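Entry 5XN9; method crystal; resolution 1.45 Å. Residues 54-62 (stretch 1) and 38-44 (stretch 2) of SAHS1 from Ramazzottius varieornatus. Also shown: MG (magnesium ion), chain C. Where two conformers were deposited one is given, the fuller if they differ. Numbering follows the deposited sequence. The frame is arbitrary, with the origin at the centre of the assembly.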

# COMPACT_ATOMS: atom_id res chain seq x y z
N HIS A 54 -5.48 -8.03 -0.39
CA HIS A 54 -4.24 -7.28 -0.53
C HIS A 54 -3.40 -7.67 0.67
O HIS A 54 -3.73 -7.29 1.81
CB HIS A 54 -4.52 -5.78 -0.55
CG HIS A 54 -3.29 -4.95 -0.61
ND1 HIS A 54 -3.30 -3.58 -0.43
CD2 HIS A 54 -2.00 -5.29 -0.85
CE1 HIS A 54 -2.07 -3.12 -0.54
NE2 HIS A 54 -1.26 -4.13 -0.80
N GLN A 55 -2.36 -8.45 0.45
CA GLN A 55 -1.48 -8.88 1.52
C GLN A 55 -0.21 -8.06 1.46
O GLN A 55 0.46 -8.02 0.42
CB GLN A 55 -1.15 -10.36 1.41
CG GLN A 55 -0.34 -10.88 2.57
CD GLN A 55 0.23 -12.23 2.28
OE1 GLN A 55 1.26 -12.35 1.61
NE2 GLN A 55 -0.45 -13.27 2.75
N ILE A 56 0.10 -7.38 2.55
CA ILE A 56 1.34 -6.62 2.70
C ILE A 56 2.24 -7.42 3.63
O ILE A 56 1.79 -7.89 4.68
CB ILE A 56 1.06 -5.22 3.30
CG1 ILE A 56 0.07 -4.44 2.41
CG2 ILE A 56 2.36 -4.45 3.51
CD1 ILE A 56 -1.40 -4.62 2.80
N SER A 57 3.50 -7.59 3.24
CA SER A 57 4.45 -8.25 4.13
C SER A 57 5.79 -7.53 4.12
O SER A 57 6.28 -7.12 3.06
CB SER A 57 4.62 -9.72 3.77
OG SER A 57 5.09 -9.85 2.46
N VAL A 58 6.38 -7.39 5.30
CA VAL A 58 7.74 -6.89 5.45
C VAL A 58 8.46 -7.91 6.34
O VAL A 58 8.40 -7.80 7.57
CB VAL A 58 7.79 -5.48 6.05
CG1 VAL A 58 9.23 -4.96 6.04
CG2 VAL A 58 6.86 -4.53 5.28
N PRO A 59 9.09 -8.92 5.76
CA PRO A 59 9.62 -10.02 6.58
C PRO A 59 10.65 -9.59 7.62
O PRO A 59 10.64 -10.13 8.74
CB PRO A 59 10.20 -10.99 5.55
CG PRO A 59 9.37 -10.72 4.31
CD PRO A 59 9.12 -9.25 4.32
N ASP A 60 11.54 -8.63 7.30
CA ASP A 60 12.53 -8.17 8.27
C ASP A 60 11.86 -7.68 9.54
O ASP A 60 12.44 -7.77 10.63
CB ASP A 60 13.33 -6.97 7.74
CG ASP A 60 14.38 -7.34 6.71
OD1 ASP A 60 14.71 -8.53 6.54
OD2 ASP A 60 14.92 -6.37 6.11
N LYS A 61 10.65 -7.12 9.40
CA LYS A 61 9.90 -6.52 10.50
C LYS A 61 8.80 -7.43 11.03
O LYS A 61 7.98 -6.99 11.83
CB LYS A 61 9.30 -5.18 10.05
CG LYS A 61 10.32 -4.06 9.86
CD LYS A 61 10.89 -3.63 11.18
CE LYS A 61 11.75 -2.39 11.05
NZ LYS A 61 12.19 -1.90 12.38
N ASN A 62 8.77 -8.69 10.59
CA ASN A 62 7.79 -9.66 11.10
C ASN A 62 6.37 -9.16 10.92
O ASN A 62 5.50 -9.34 11.78
CB ASN A 62 8.10 -9.99 12.55
CG ASN A 62 9.50 -10.48 12.70
OD1 ASN A 62 10.36 -9.85 13.34
ND2 ASN A 62 9.78 -11.58 12.04
MG MG C . 4.55 -0.99 -0.22
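Stretch 2, residues 38-44: NHKTFHK

Stretch 2 runs antiparallel to stretch 1: the axes of strands 42-44 and 54-58 approach to 4.8 Å, and their N-to-C directions differ by 167°. The CA register pairs Lys44 with Gln55 (5.1 Å), His43 with Ile56 (4.8 Å), and Thr41 with Val58 (4.6 Å). Phe42 and Ser57 form one hydrogen-bonded pair, with Phe42 N to Ser57 O at 2.9 Å and Ser57 N to Phe42 O at 3.0 Å; Lys44 and Gln55 form the next, with Lys44 N to Gln55 O at 2.9 Å and Gln55 N to Lys44 O at 2.8 Å. All four N-H...O angles lie between 162° and 167°. His43 and Ile56 are the non-hydrogen-bonded pair between them, and the CA atoms of both approach carbonyls instead: His43 CA to Gln55 O and Ile56 CA to Phe42 O, each 3.4 Å.

Strand alternation then sorts the side chains. Phe42 and Lys44 share a face with Ser57 and Gln55. Phe42 is m at chi1, which places its ring beside Pro59, the first residue of the 3-10 segment, and chi2 of 87° sets the plane of the ring; CE1 of Phe42 lies 3.9 Å from CG of Pro59. Ser57, in p, places OG 3.2 Å from Phe42 CB. Lys44 is m at chi1 and then extended through three t angles, and its CD passes 3.7 Å from Gln55 OE1.

His43 lies on the other face with Ile56. Its chi1 of -70° (m) and chi2 of -83° set the two ring nitrogens to different tasks: ND1 donates to His54 NE2 at 2.8 Å (angle 157°), while NE2 binds the magnesium ion at 1.9 Å, the ion's other two ligand atoms coming from elsewhere in the structure. His54 reaches this contact with chi1 t. The imidazoles meet rim to rim, centroids 5.0 Å apart and planes at 37°, so the bond runs edge to edge without stacking. Ile56 CG1 packs 3.6 Å from His43 ND1.

Before the strand, residues 38-41 are loop. Thr41, with chi1 at -60° (m), turns OG1 back to His39 O at 2.8 Å, a local bond that ties the loop; the same OG1 lies 3.7 Å from Val58 CG2. Lys40 leads its side-chain end away, yet its carbonyl O remains 3.5 Å from Val58 CG1 and accepts from a water at 2.7 Å, which in turn accepts from Asp60 N at 2.9 Å. His39 points toward stretch 1, and its m rotamer with chi2 of -88° presents ND1 to Asp60 OD2 at 2.9 Å, nearly linear at 173° and near the ring plane.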

# COMPACT_ATOMS: atom_id res chain seq x y z
N ASN A 38 14.60 1.22 3.64
CA ASN A 38 14.06 0.55 2.47
C ASN A 38 14.12 -0.96 2.71
O ASN A 38 14.92 -1.68 2.12
CB ASN A 38 14.80 0.96 1.20
CG ASN A 38 14.21 0.35 -0.05
OD1 ASN A 38 13.11 -0.20 -0.03
ND2 ASN A 38 14.94 0.46 -1.16
N HIS A 39 13.27 -1.46 3.59
CA HIS A 39 13.24 -2.88 3.88
C HIS A 39 12.38 -3.61 2.86
O HIS A 39 11.36 -3.08 2.39
CB HIS A 39 12.71 -3.14 5.29
CG HIS A 39 13.67 -2.73 6.36
ND1 HIS A 39 14.65 -3.57 6.84
CD2 HIS A 39 13.82 -1.56 7.03
CE1 HIS A 39 15.35 -2.93 7.77
NE2 HIS A 39 14.87 -1.71 7.89
N LYS A 40 12.81 -4.82 2.50
CA LYS A 40 12.12 -5.61 1.50
C LYS A 40 10.64 -5.78 1.85
O LYS A 40 10.29 -6.25 2.93
CB LYS A 40 12.80 -6.98 1.39
CG LYS A 40 12.18 -7.92 0.38
CD LYS A 40 12.22 -7.36 -1.03
CE LYS A 40 13.64 -7.17 -1.53
NZ LYS A 40 13.66 -6.92 -3.00
N THR A 41 9.79 -5.38 0.92
CA THR A 41 8.35 -5.31 1.13
C THR A 41 7.67 -6.00 -0.04
O THR A 41 8.08 -5.83 -1.20
CB THR A 41 7.89 -3.84 1.21
OG1 THR A 41 8.56 -3.20 2.31
CG2 THR A 41 6.37 -3.72 1.38
N PHE A 42 6.63 -6.76 0.25
CA PHE A 42 5.85 -7.45 -0.76
C PHE A 42 4.40 -7.00 -0.69
O PHE A 42 3.83 -6.86 0.40
CB PHE A 42 5.91 -8.97 -0.54
CG PHE A 42 7.29 -9.53 -0.62
CD1 PHE A 42 8.10 -9.56 0.50
CD2 PHE A 42 7.78 -10.04 -1.81
CE1 PHE A 42 9.39 -10.09 0.44
CE2 PHE A 42 9.06 -10.57 -1.89
CZ PHE A 42 9.87 -10.59 -0.76
N HIS A 43 3.82 -6.75 -1.86
CA HIS A 43 2.38 -6.52 -2.01
C HIS A 43 1.85 -7.61 -2.93
O HIS A 43 2.34 -7.76 -4.05
CB HIS A 43 2.09 -5.16 -2.66
CG HIS A 43 2.38 -4.00 -1.78
ND1 HIS A 43 1.50 -3.55 -0.82
CD2 HIS A 43 3.47 -3.20 -1.69
CE1 HIS A 43 2.03 -2.52 -0.18
NE2 HIS A 43 3.22 -2.28 -0.69
N LYS A 44 0.87 -8.36 -2.45
CA LYS A 44 0.20 -9.37 -3.25
C LYS A 44 -1.28 -9.00 -3.30
O LYS A 44 -1.92 -8.85 -2.26
CB LYS A 44 0.42 -10.76 -2.65
CG LYS A 44 1.89 -11.14 -2.57
CD LYS A 44 2.10 -12.52 -1.99
CE LYS A 44 3.59 -12.80 -1.81
NZ LYS A 44 3.89 -14.06 -1.08
O HOH W 1 11.98 -7.35 4.79